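Local atomic coordinates of (S)-imine reductase (Streptomyces sp. GF3546, PDB entry 4OQY), a protein that reduces imines to amines with S selectivity, probably drawing the hydride from NADPH bound in a Rossmann-type domain. Residues Pro51-Ala59 and Ile76-Lys87; Thr179-Leu187 and Leu200-Thr208. All coordinates share one frame; numbering follows the deposited sequence.

Contact 1 of 2, residues Pro51-Ala59 and Ile76-Lys87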
ATOM      1  N   PRO B  51     -23.808 -23.581 -29.131  1.00 22.56           N
ATOM      2  CA  PRO B  51     -23.462 -23.055 -30.448  1.00 22.85           C
ATOM      3  C   PRO B  51     -23.730 -21.535 -30.620  1.00 22.73           C
ATOM      4  O   PRO B  51     -23.165 -20.925 -31.519  1.00 22.85           O
ATOM      5  CB  PRO B  51     -24.330 -23.886 -31.406  1.00 23.08           C
ATOM      6  CG  PRO B  51     -25.459 -24.365 -30.575  1.00 22.88           C
ATOM      7  CD  PRO B  51     -24.886 -24.589 -29.201  1.00 22.70           C
ATOM      8  N   THR B  52     -24.575 -20.963 -29.766  1.00 22.51           N
ATOM      9  CA  THR B  52     -24.903 -19.523 -29.816  1.00 22.57           C
ATOM     10  C   THR B  52     -25.141 -19.024 -28.402  1.00 22.36           C
ATOM     11  O   THR B  52     -25.434 -19.806 -27.494  1.00 22.17           O
ATOM     12  CB  THR B  52     -26.207 -19.206 -30.608  1.00 22.62           C
ATOM     13  OG1 THR B  52     -27.324 -19.852 -29.992  1.00 22.73           O
ATOM     14  CG2 THR B  52     -26.143 -19.627 -32.071  1.00 23.06           C
ATOM     15  N   VAL B  53     -25.152 -17.703 -28.253  1.00 22.67           N
ATOM     16  CA  VAL B  53     -25.428 -17.071 -26.977  1.00 22.56           C
ATOM     17  C   VAL B  53     -26.824 -17.405 -26.521  1.00 22.48           C
ATOM     18  O   VAL B  53     -27.038 -17.710 -25.344  1.00 22.31           O
ATOM     19  CB  VAL B  53     -25.276 -15.535 -27.037  1.00 22.89           C
ATOM     20  CG1 VAL B  53     -25.694 -14.918 -25.716  1.00 22.75           C
ATOM     21  CG2 VAL B  53     -23.830 -15.176 -27.327  1.00 23.21           C
ATOM     22  N   GLU B  54     -27.778 -17.365 -27.444  1.00 22.60           N
ATOM     23  CA  GLU B  54     -29.159 -17.740 -27.141  1.00 22.75           C
ATOM     24  C   GLU B  54     -29.252 -19.109 -26.455  1.00 22.59           C
ATOM     25  O   GLU B  54     -29.969 -19.287 -25.466  1.00 22.14           O
ATOM     26  CB  GLU B  54     -29.992 -17.793 -28.427  1.00 23.32           C
ATOM     27  CG  GLU B  54     -30.316 -16.444 -29.038  1.00 23.68           C
ATOM     28  CD  GLU B  54     -29.303 -15.966 -30.071  1.00 24.26           C
ATOM     29  OE1 GLU B  54     -28.164 -16.477 -30.110  1.00 24.09           O
ATOM     30  OE2 GLU B  54     -29.659 -15.046 -30.858  1.00 25.13           O
ATOM     31  N   ASP B  55     -28.560 -20.079 -27.029  1.00 22.89           N
ATOM     32  CA  ASP B  55     -28.589 -21.466 -26.500  1.00 23.35           C
ATOM     33  C   ASP B  55     -27.953 -21.562 -25.114  1.00 22.68           C
ATOM     34  O   ASP B  55     -28.424 -22.322 -24.244  1.00 22.86           O
ATOM     35  CB  ASP B  55     -27.915 -22.424 -27.490  1.00 24.22           C
ATOM     36  CG  ASP B  55     -28.716 -22.589 -28.772  1.00 25.31           C
ATOM     37  OD1 ASP B  55     -29.939 -22.778 -28.672  1.00 26.46           O
ATOM     38  OD2 ASP B  55     -28.152 -22.482 -29.897  1.00 26.42           O
ATOM     39  N   ALA B  56     -26.894 -20.777 -24.896  1.00 22.06           N
ATOM     40  CA  ALA B  56     -26.282 -20.659 -23.566  1.00 21.68           C
ATOM     41  C   ALA B  56     -27.280 -20.120 -22.535  1.00 21.33           C
ATOM     42  O   ALA B  56     -27.370 -20.607 -21.405  1.00 21.12           O
ATOM     43  CB  ALA B  56     -25.040 -19.765 -23.630  1.00 21.56           C
ATOM     44  N   LEU B  57     -28.024 -19.091 -22.940  1.00 20.98           N
ATOM     45  CA  LEU B  57     -28.963 -18.456 -22.059  1.00 20.87           C
ATOM     46  C   LEU B  57     -30.135 -19.332 -21.788  1.00 21.04           C
ATOM     47  O   LEU B  57     -30.586 -19.415 -20.649  1.00 21.22           O
ATOM     48  CB  LEU B  57     -29.478 -17.145 -22.655  1.00 20.83           C
ATOM     49  CG  LEU B  57     -28.447 -16.040 -22.748  1.00 20.74           C
ATOM     50  CD1 LEU B  57     -29.066 -14.842 -23.438  1.00 20.74           C
ATOM     51  CD2 LEU B  57     -27.936 -15.649 -21.377  1.00 20.70           C
ATOM     52  N   SER B  58     -30.629 -20.017 -22.812  1.00 21.29           N
ATOM     53  CA  SER B  58     -31.776 -20.890 -22.625  1.00 21.62           C
ATOM     54  C   SER B  58     -31.444 -22.122 -21.782  1.00 22.01           C
ATOM     55  O   SER B  58     -32.330 -22.744 -21.181  1.00 22.20           O
ATOM     56  CB  SER B  58     -32.331 -21.312 -23.974  1.00 21.73           C
ATOM     57  OG  SER B  58     -33.603 -21.914 -23.820  1.00 21.95           O
ATOM     58  N   ALA B  59     -30.172 -22.486 -21.736  1.00 22.33           N
ATOM     59  CA  ALA B  59     -29.797 -23.717 -21.046  1.00 22.67           C
ATOM     60  C   ALA B  59     -30.044 -23.714 -19.547  1.00 23.09           C
ATOM     61  O   ALA B  59     -30.213 -24.789 -18.949  1.00 23.41           O
ATOM     62  CB  ALA B  59     -28.338 -24.043 -21.315  1.00 22.79           C
ATOM     63  N   ILE B  76     -22.615  -8.598 -25.903  1.00 23.20           N
ATOM     64  CA  ILE B  76     -23.109  -9.963 -25.971  1.00 23.37           C
ATOM     65  C   ILE B  76     -24.629 -10.034 -25.749  1.00 23.58           C
ATOM     66  O   ILE B  76     -25.311 -10.778 -26.442  1.00 23.97           O
ATOM     67  CB  ILE B  76     -22.350 -10.880 -24.979  1.00 23.09           C
ATOM     68  CG1 ILE B  76     -20.913 -11.050 -25.482  1.00 23.35           C
ATOM     69  CG2 ILE B  76     -23.052 -12.228 -24.853  1.00 22.97           C
ATOM     70  CD1 ILE B  76     -19.951 -11.709 -24.518  1.00 23.29           C
ATOM     71  N   LEU B  77     -25.164  -9.259 -24.805  1.00 23.71           N
ATOM     72  CA  LEU B  77     -26.559  -9.433 -24.394  1.00 23.93           C
ATOM     73  C   LEU B  77     -27.585  -8.581 -25.155  1.00 24.67           C
ATOM     74  O   LEU B  77     -28.721  -9.021 -25.332  1.00 24.27           O
ATOM     75  CB  LEU B  77     -26.704  -9.261 -22.873  1.00 23.71           C
ATOM     76  CG  LEU B  77     -25.939 -10.314 -22.040  1.00 23.61           C
ATOM     77  CD1 LEU B  77     -26.169 -10.091 -20.552  1.00 23.63           C
ATOM     78  CD2 LEU B  77     -26.322 -11.735 -22.417  1.00 23.58           C
ATOM     79  N   GLU B  78     -27.198  -7.399 -25.627  1.00 25.64           N
ATOM     80  CA  GLU B  78     -28.173  -6.509 -26.263  1.00 27.06           C
ATOM     81  C   GLU B  78     -28.879  -7.176 -27.443  1.00 26.79           C
ATOM     82  O   GLU B  78     -30.090  -7.078 -27.560  1.00 26.61           O
ATOM     83  CB  GLU B  78     -27.548  -5.162 -26.653  1.00 28.73           C
ATOM     84  CG  GLU B  78     -28.494  -4.241 -27.434  1.00 31.43           C
ATOM     85  CD  GLU B  78     -28.582  -4.575 -28.933  1.00 33.77           C
ATOM     86  OE1 GLU B  78     -27.625  -5.165 -29.494  1.00 36.34           O
ATOM     87  OE2 GLU B  78     -29.598  -4.221 -29.572  1.00 37.50           O
ATOM     88  N   PRO B  79     -28.143  -7.917 -28.289  1.00 26.50           N
ATOM     89  CA  PRO B  79     -28.869  -8.592 -29.378  1.00 26.48           C
ATOM     90  C   PRO B  79     -29.770  -9.774 -28.982  1.00 25.79           C
ATOM     91  O   PRO B  79     -30.539 -10.253 -29.810  1.00 26.00           O
ATOM     92  CB  PRO B  79     -27.744  -9.117 -30.281  1.00 26.83           C
ATOM     93  CG  PRO B  79     -26.490  -8.409 -29.860  1.00 26.76           C
ATOM     94  CD  PRO B  79     -26.678  -8.068 -28.418  1.00 26.43           C
ATOM     95  N   VAL B  80     -29.674 -10.253 -27.744  1.00 24.93           N
ATOM     96  CA  VAL B  80     -30.410 -11.433 -27.335  1.00 24.36           C
ATOM     97  C   VAL B  80     -31.312 -11.139 -26.148  1.00 23.89           C
ATOM     98  O   VAL B  80     -31.580 -12.019 -25.330  1.00 23.40           O
ATOM     99  CB  VAL B  80     -29.465 -12.607 -26.988  1.00 24.00           C
ATOM    100  CG1 VAL B  80     -28.701 -13.043 -28.220  1.00 24.25           C
ATOM    101  CG2 VAL B  80     -28.484 -12.233 -25.886  1.00 23.79           C
ATOM    102  N   THR B  81     -31.812  -9.919 -26.039  1.00 23.58           N
ATOM    103  CA  THR B  81     -32.610  -9.591 -24.866  1.00 23.37           C
ATOM    104  C   THR B  81     -33.890 -10.418 -24.784  1.00 23.35           C
ATOM    105  O   THR B  81     -34.384 -10.664 -23.694  1.00 23.55           O
ATOM    106  CB  THR B  81     -32.998  -8.097 -24.817  1.00 23.59           C
ATOM    107  OG1 THR B  81     -33.619  -7.744 -26.043  1.00 23.96           O
ATOM    108  CG2 THR B  81     -31.792  -7.214 -24.609  1.00 23.43           C
ATOM    109  N   GLY B  82     -34.420 -10.859 -25.922  1.00 23.25           N
ATOM    110  CA  GLY B  82     -35.589 -11.720 -25.921  1.00 23.37           C
ATOM    111  C   GLY B  82     -35.321 -13.040 -25.208  1.00 23.13           C
ATOM    112  O   GLY B  82     -36.247 -13.719 -24.779  1.00 23.27           O
ATOM    113  N   SER B  83     -34.059 -13.413 -25.069  1.00 22.90           N
ATOM    114  CA  SER B  83     -33.736 -14.639 -24.356  1.00 22.87           C
ATOM    115  C   SER B  83     -33.493 -14.423 -22.862  1.00 22.90           C
ATOM    116  O   SER B  83     -33.171 -15.390 -22.157  1.00 22.58           O
ATOM    117  CB  SER B  83     -32.517 -15.302 -24.990  1.00 22.77           C
ATOM    118  OG  SER B  83     -32.811 -15.800 -26.284  1.00 23.05           O
ATOM    119  N   LEU B  84     -33.645 -13.199 -22.354  1.00 23.09           N
ATOM    120  CA  LEU B  84     -33.274 -12.923 -20.948  1.00 23.40           C
ATOM    121  C   LEU B  84     -34.386 -13.176 -19.930  1.00 23.86           C
ATOM    122  O   LEU B  84     -34.138 -13.145 -18.722  1.00 24.01           O
ATOM    123  CB  LEU B  84     -32.736 -11.508 -20.766  1.00 23.27           C
ATOM    124  CG  LEU B  84     -31.460 -11.160 -21.531  1.00 23.11           C
ATOM    125  CD1 LEU B  84     -31.033  -9.723 -21.272  1.00 23.07           C
ATOM    126  CD2 LEU B  84     -30.333 -12.090 -21.161  1.00 22.91           C
ATOM    127  N   SER B  85     -35.591 -13.450 -20.415  1.00 24.28           N
ATOM    128  CA  SER B  85     -36.756 -13.576 -19.556  1.00 24.92           C
ATOM    129  C   SER B  85     -36.575 -14.710 -18.550  1.00 25.03           C
ATOM    130  O   SER B  85     -36.247 -15.820 -18.947  1.00 24.79           O
ATOM    131  CB  SER B  85     -37.980 -13.831 -20.416  1.00 25.51           C
ATOM    132  OG  SER B  85     -39.047 -14.240 -19.602  1.00 26.52           O
ATOM    133  N   GLY B  86     -36.753 -14.404 -17.264  1.00 25.17           N
ATOM    134  CA  GLY B  86     -36.654 -15.406 -16.210  1.00 25.24           C
ATOM    135  C   GLY B  86     -35.242 -15.796 -15.841  1.00 24.83           C
ATOM    136  O   GLY B  86     -35.049 -16.721 -15.055  1.00 25.15           O
ATOM    137  N   LYS B  87     -34.243 -15.102 -16.385  1.00 24.27           N
ATOM    138  CA  LYS B  87     -32.849 -15.401 -16.040  1.00 23.79           C
ATOM    139  C   LYS B  87     -32.368 -14.601 -14.837  1.00 23.80           C
ATOM    140  O   LYS B  87     -32.887 -13.526 -14.517  1.00 23.87           O
ATOM    141  CB  LYS B  87     -31.910 -15.132 -17.223  1.00 23.24           C
ATOM    142  CG  LYS B  87     -32.281 -15.842 -18.518  1.00 23.12           C
ATOM    143  CD  LYS B  87     -32.225 -17.366 -18.399  1.00 23.08           C
ATOM    144  CE  LYS B  87     -33.265 -18.005 -19.296  1.00 23.17           C
ATOM    145  NZ  LYS B  87     -33.053 -19.456 -19.455  1.00 23.26           N
TER
HETATM  146  O   HOH W   1     -31.920 -13.368 -30.598  1.00 34.63           O

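Contact 2 of 2, residues Thr179-Leu187 and Leu200-Thr208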
ATOM      1  N   THR B 179      -1.047   0.928  -4.023  1.00 21.55           N
ATOM      2  CA  THR B 179       0.047   0.307  -3.315  1.00 22.15           C
ATOM      3  C   THR B 179       1.061  -0.227  -4.304  1.00 22.56           C
ATOM      4  O   THR B 179       2.267  -0.052  -4.134  1.00 22.58           O
ATOM      5  CB  THR B 179      -0.474  -0.821  -2.436  1.00 22.43           C
ATOM      6  OG1 THR B 179      -1.438  -0.283  -1.538  1.00 22.47           O
ATOM      7  CG2 THR B 179       0.653  -1.447  -1.654  1.00 23.01           C
ATOM      8  N   MET B 180       0.556  -0.839  -5.363  1.00 22.86           N
ATOM      9  CA  MET B 180       1.418  -1.324  -6.413  1.00 23.70           C
ATOM     10  C   MET B 180       2.282  -0.193  -6.980  1.00 22.68           C
ATOM     11  O   MET B 180       3.479  -0.364  -7.167  1.00 22.65           O
ATOM     12  CB  MET B 180       0.611  -1.999  -7.519  1.00 25.43           C
ATOM     13  CG  MET B 180       1.422  -2.252  -8.774  1.00 27.30           C
ATOM     14  SD  MET B 180       0.662  -3.409  -9.937  1.00 30.05           S
ATOM     15  CE  MET B 180       0.877  -2.550 -11.464  1.00 29.73           C
ATOM     16  N   LEU B 181       1.712   0.976  -7.244  1.00 21.52           N
ATOM     17  CA  LEU B 181       2.550   2.047  -7.757  1.00 21.13           C
ATOM     18  C   LEU B 181       3.573   2.515  -6.731  1.00 20.86           C
ATOM     19  O   LEU B 181       4.666   2.865  -7.101  1.00 20.95           O
ATOM     20  CB  LEU B 181       1.721   3.238  -8.296  1.00 20.82           C
ATOM     21  CG  LEU B 181       0.958   2.974  -9.600  1.00 20.80           C
ATOM     22  CD1 LEU B 181       0.305   4.243 -10.159  1.00 20.70           C
ATOM     23  CD2 LEU B 181       1.873   2.377 -10.657  1.00 21.22           C
ATOM     24  N   SER B 182       3.228   2.536  -5.451  1.00 20.51           N
ATOM     25  CA  SER B 182       4.173   3.009  -4.439  1.00 20.57           C
ATOM     26  C   SER B 182       5.370   2.052  -4.350  1.00 21.04           C
ATOM     27  O   SER B 182       6.501   2.458  -4.110  1.00 21.16           O
ATOM     28  CB  SER B 182       3.493   3.164  -3.087  1.00 20.42           C
ATOM     29  OG  SER B 182       3.270   1.930  -2.443  1.00 20.67           O
ATOM     30  N   TYR B 183       5.083   0.789  -4.603  1.00 21.20           N
ATOM     31  CA  TYR B 183       6.088  -0.271  -4.637  1.00 21.86           C
ATOM     32  C   TYR B 183       7.037  -0.022  -5.800  1.00 22.20           C
ATOM     33  O   TYR B 183       8.238   0.120  -5.618  1.00 22.54           O
ATOM     34  CB  TYR B 183       5.342  -1.574  -4.787  1.00 21.92           C
ATOM     35  CG  TYR B 183       6.151  -2.802  -4.954  1.00 22.56           C
ATOM     36  CD1 TYR B 183       6.666  -3.423  -3.846  1.00 23.08           C
ATOM     37  CD2 TYR B 183       6.348  -3.390  -6.206  1.00 22.85           C
ATOM     38  CE1 TYR B 183       7.377  -4.595  -3.952  1.00 23.69           C
ATOM     39  CE2 TYR B 183       7.077  -4.576  -6.324  1.00 23.59           C
ATOM     40  CZ  TYR B 183       7.588  -5.154  -5.185  1.00 23.99           C
ATOM     41  OH  TYR B 183       8.326  -6.328  -5.227  1.00 25.04           O
ATOM     42  N   TYR B 184       6.486   0.162  -6.991  1.00 22.22           N
ATOM     43  CA  TYR B 184       7.313   0.544  -8.139  1.00 22.68           C
ATOM     44  C   TYR B 184       8.097   1.857  -7.973  1.00 22.52           C
ATOM     45  O   TYR B 184       9.228   1.967  -8.450  1.00 22.78           O
ATOM     46  CB  TYR B 184       6.465   0.609  -9.414  1.00 22.75           C
ATOM     47  CG  TYR B 184       5.911  -0.733  -9.833  1.00 23.21           C
ATOM     48  CD1 TYR B 184       6.618  -1.922  -9.605  1.00 23.93           C
ATOM     49  CD2 TYR B 184       4.704  -0.813 -10.482  1.00 23.10           C
ATOM     50  CE1 TYR B 184       6.091  -3.152  -9.981  1.00 24.32           C
ATOM     51  CE2 TYR B 184       4.186  -2.021 -10.871  1.00 23.48           C
ATOM     52  CZ  TYR B 184       4.879  -3.183 -10.614  1.00 24.05           C
ATOM     53  OH  TYR B 184       4.334  -4.358 -11.046  1.00 24.68           O
ATOM     54  N   GLN B 185       7.493   2.830  -7.292  1.00 21.95           N
ATOM     55  CA  GLN B 185       8.101   4.127  -7.039  1.00 21.91           C
ATOM     56  C   GLN B 185       9.376   3.936  -6.235  1.00 22.29           C
ATOM     57  O   GLN B 185      10.385   4.558  -6.500  1.00 22.50           O
ATOM     58  CB  GLN B 185       7.091   5.044  -6.302  1.00 21.36           C
ATOM     59  CG  GLN B 185       7.562   6.465  -6.026  1.00 21.31           C
ATOM     60  CD  GLN B 185       7.500   7.384  -7.243  1.00 21.34           C
ATOM     61  OE1 GLN B 185       6.572   7.326  -8.036  1.00 21.14           O
ATOM     62  NE2 GLN B 185       8.506   8.225  -7.384  1.00 21.57           N
ATOM     63  N   THR B 186       9.318   3.044  -5.257  1.00 22.41           N
ATOM     64  CA  THR B 186      10.442   2.755  -4.427  1.00 22.85           C
ATOM     65  C   THR B 186      11.577   2.096  -5.223  1.00 23.48           C
ATOM     66  O   THR B 186      12.760   2.352  -4.974  1.00 23.85           O
ATOM     67  CB  THR B 186       9.947   1.806  -3.306  1.00 22.88           C
ATOM     68  OG1 THR B 186       9.307   2.577  -2.274  1.00 22.51           O
ATOM     69  CG2 THR B 186      11.026   1.015  -2.755  1.00 23.53           C
ATOM     70  N   LEU B 187      11.215   1.243  -6.173  1.00 23.58           N
ATOM     71  CA  LEU B 187      12.227   0.549  -6.958  1.00 24.26           C
ATOM     72  C   LEU B 187      12.904   1.557  -7.897  1.00 24.49           C
ATOM     73  O   LEU B 187      14.114   1.519  -8.095  1.00 25.19           O
ATOM     74  CB  LEU B 187      11.613  -0.630  -7.715  1.00 24.36           C
ATOM     75  CG  LEU B 187      11.036  -1.785  -6.868  1.00 24.33           C
ATOM     76  CD1 LEU B 187      10.437  -2.851  -7.779  1.00 24.43           C
ATOM     77  CD2 LEU B 187      12.065  -2.415  -5.935  1.00 24.94           C
ATOM     78  N   LEU B 200      16.902  -4.346  -3.825  1.00 33.90           N
ATOM     79  CA  LEU B 200      15.858  -3.663  -3.040  1.00 32.55           C
ATOM     80  C   LEU B 200      14.551  -4.459  -2.941  1.00 31.83           C
ATOM     81  O   LEU B 200      13.783  -4.288  -1.992  1.00 30.81           O
ATOM     82  CB  LEU B 200      15.567  -2.288  -3.646  1.00 31.70           C
ATOM     83  CG  LEU B 200      14.700  -1.321  -2.847  1.00 30.83           C
ATOM     84  CD1 LEU B 200      15.276  -1.005  -1.474  1.00 30.92           C
ATOM     85  CD2 LEU B 200      14.560  -0.045  -3.655  1.00 30.51           C
ATOM     86  N   LEU B 201      14.310  -5.336  -3.920  1.00 31.98           N
ATOM     87  CA  LEU B 201      13.041  -6.077  -4.025  1.00 31.47           C
ATOM     88  C   LEU B 201      12.535  -6.719  -2.709  1.00 31.17           C
ATOM     89  O   LEU B 201      11.401  -6.469  -2.319  1.00 30.50           O
ATOM     90  CB  LEU B 201      13.108  -7.137  -5.142  1.00 32.24           C
ATOM     91  CG  LEU B 201      11.751  -7.504  -5.749  1.00 31.87           C
ATOM     92  CD1 LEU B 201      11.194  -6.350  -6.589  1.00 31.28           C
ATOM     93  CD2 LEU B 201      11.840  -8.771  -6.587  1.00 32.58           C
ATOM     94  N   PRO B 202      13.369  -7.532  -2.023  1.00 31.63           N
ATOM     95  CA  PRO B 202      12.905  -8.107  -0.758  1.00 31.55           C
ATOM     96  C   PRO B 202      12.512  -7.053   0.281  1.00 30.66           C
ATOM     97  O   PRO B 202      11.526  -7.229   0.984  1.00 29.93           O
ATOM     98  CB  PRO B 202      14.103  -8.944  -0.278  1.00 32.67           C
ATOM     99  CG  PRO B 202      15.276  -8.428  -1.036  1.00 33.01           C
ATOM    100  CD  PRO B 202      14.731  -7.983  -2.357  1.00 32.50           C
ATOM    101  N   TYR B 203      13.250  -5.952   0.353  1.00 30.51           N
ATOM    102  CA  TYR B 203      12.884  -4.861   1.270  1.00 29.91           C
ATOM    103  C   TYR B 203      11.547  -4.211   0.915  1.00 29.18           C
ATOM    104  O   TYR B 203      10.670  -4.029   1.784  1.00 28.81           O
ATOM    105  CB  TYR B 203      13.985  -3.801   1.307  1.00 29.85           C
ATOM    106  CG  TYR B 203      15.232  -4.297   1.986  1.00 30.53           C
ATOM    107  CD1 TYR B 203      15.332  -4.285   3.371  1.00 30.65           C
ATOM    108  CD2 TYR B 203      16.297  -4.804   1.254  1.00 31.24           C
ATOM    109  CE1 TYR B 203      16.464  -4.747   4.011  1.00 31.54           C
ATOM    110  CE2 TYR B 203      17.439  -5.279   1.887  1.00 31.99           C
ATOM    111  CZ  TYR B 203      17.512  -5.249   3.269  1.00 32.15           C
ATOM    112  OH  TYR B 203      18.634  -5.685   3.918  1.00 32.68           O
ATOM    113  N   ALA B 204      11.395  -3.853  -0.359  1.00 29.05           N
ATOM    114  CA  ALA B 204      10.145  -3.220  -0.833  1.00 28.51           C
ATOM    115  C   ALA B 204       8.957  -4.161  -0.551  1.00 28.65           C
ATOM    116  O   ALA B 204       7.865  -3.713  -0.183  1.00 27.52           O
ATOM    117  CB  ALA B 204      10.240  -2.876  -2.316  1.00 28.35           C
ATOM    118  N   THR B 205       9.207  -5.467  -0.670  1.00 29.55           N
ATOM    119  CA  THR B 205       8.181  -6.463  -0.451  1.00 29.96           C
ATOM    120  C   THR B 205       7.795  -6.438   1.003  1.00 30.54           C
ATOM    121  O   THR B 205       6.615  -6.342   1.312  1.00 30.19           O
ATOM    122  CB  THR B 205       8.657  -7.875  -0.864  1.00 30.66           C
ATOM    123  OG1 THR B 205       8.914  -7.883  -2.267  1.00 30.74           O
ATOM    124  CG2 THR B 205       7.605  -8.923  -0.556  1.00 30.72           C
ATOM    125  N   MET B 206       8.778  -6.515   1.895  1.00 32.16           N
ATOM    126  CA  MET B 206       8.498  -6.447   3.324  1.00 33.43           C
ATOM    127  C   MET B 206       7.834  -5.125   3.710  1.00 32.01           C
ATOM    128  O   MET B 206       7.036  -5.083   4.651  1.00 31.98           O
ATOM    129  CB  MET B 206       9.768  -6.667   4.162  1.00 36.26           C
ATOM    130  CG  MET B 206       9.766  -6.089   5.578  1.00 38.69           C
ATOM    131  SD  MET B 206      10.476  -4.421   5.818  1.00 42.71           S
ATOM    132  CE  MET B 206       9.247  -3.496   6.757  1.00 42.07           C
ATOM    133  N   MET B 207       8.198  -4.047   3.025  1.00 30.73           N
ATOM    134  CA  MET B 207       7.640  -2.747   3.370  1.00 29.71           C
ATOM    135  C   MET B 207       6.137  -2.719   3.164  1.00 29.45           C
ATOM    136  O   MET B 207       5.455  -1.947   3.837  1.00 29.70           O
ATOM    137  CB  MET B 207       8.303  -1.640   2.571  1.00 28.82           C
ATOM    138  CG  MET B 207       9.716  -1.314   3.026  1.00 28.90           C
ATOM    139  SD  MET B 207      10.608  -0.357   1.800  1.00 28.28           S
ATOM    140  CE  MET B 207      12.281  -0.338   2.420  1.00 29.07           C
ATOM    141  N   THR B 208       5.623  -3.529   2.234  1.00 29.53           N
ATOM    142  CA  THR B 208       4.180  -3.570   1.998  1.00 29.48           C
ATOM    143  C   THR B 208       3.401  -4.245   3.131  1.00 30.70           C
ATOM    144  O   THR B 208       2.176  -4.221   3.119  1.00 30.07           O
ATOM    145  CB  THR B 208       3.775  -4.227   0.653  1.00 29.18           C
ATOM    146  OG1 THR B 208       4.163  -5.608   0.630  1.00 29.79           O
ATOM    147  CG2 THR B 208       4.381  -3.490  -0.527  1.00 28.85           C
TER

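Contact 1 of 2, residues Pro51-Ala59 and Ile76-Lys87
The carboxylate of E54 has V80 on one of its faces. Methyl CG1 of V80 sits over the plane, with V80 CG1 3.5 Å from E54 CD. The E54 chain bends at its second torsion (chi2 92°), and this lays the acid over the methyl. A water donates to E54 OE2 at 2.8 Å and more weakly to P79 O. This contact belongs to the Rossmann fold of the NAD-binding domain. Helix 53-58 and the end of helix 70-77, with the 3-10 turn after it, pack against each other beside the sheet.

Beneath E54 the contact is apolar and buried. V80 is forked between two neighbours: while CG1 meets E54, V80 CG2 lies 3.6 Å from L57 CD1. V53 CG1 reaches the same V80 CG2 and also I76 CG2, crossing both side chains at about a right angle. L57 CD1 also meets L84 CD2 at 3.8 Å and S83 CB. W32 of strand 29-32 lies against V53 and I76. I76 also touches R34 and L67, two residues that bind NADPH.

T52 caps helix 53-58. Its OG1 accepts from D55 N at 3.2 Å and donates to D55 OD2, approaching from above that carboxylate plane.

The far end of the contact is polar. K87 bends at its second and third torsions, reaches the backbone at L57 and bonds N60 O as well. K87 NZ donates to L57 O at 2.7 Å, with a C=O...N angle of 137°.

Contact 2 of 2, residues Thr179-Leu187 and Leu200-Thr208
Y183 meets A204 obliquely with one side of its ring, Y183 CE1 lying 3.7 Å from A204 CB. The ring gets there because CG stands anti to the backbone N (chi1 175°). The two helices form a near-antiparallel hairpin in the helical C-terminal domain, with axes 10.0 Å apart at 148°.

Packing is close along the A204 side. T186 CG2 and L187 CD2 also meet A204 CB. L200 crosses T186 at about a right angle, and its CD2 comes 3.3 Å from T186 O.

On the solvent side L201 is exposed but packs closely. Its CD1 is 3.8 Å from L187 CD1, and L201 CD1 comes 3.2 Å from Y183 OH. The polar link here is loose: Y183 OH gives T205 OG1 only a weak hydrogen bond of 3.4 Å. The T179 end is wider but buried, with T179 CG2 and T208 CG2 4.4 Å apart. Y203 OH bonds D156 of the second subunit.

An alanine here at Y183 removes the ring that A204, L201 and T208 share and would probably leave a gap between the helices.

T205 OG1 donates to L201 O at 2.9 Å, and T208 OG1 to T205 O. These threonines spend their protons on their own helix, so the union rests mainly on apolar packing.

In the fold
The chain first builds strands 6-9 and 29-32 of the Rossmann domain, then reaches helix 53-58. Contact 1 closes the excursion that follows, through strand 62-65 and helix 70-77, just before strand 88-91. That excursion carries L67 and T68, which bind NADPH. The sheet is completed by strand 154-157, and the long helix 163-192 then leads into the C-terminal domain. Contact 2 closes the short turn between this helix and helix 197-207. The two contacts follow in series, so they neither nest nor cross. The centres of contact 1 and contact 2 are about 46 Å apart, on opposite sides of the chain's centre. Contact 1 ties elements within the nucleotide-binding domain, and contact 2 does so within the helical one.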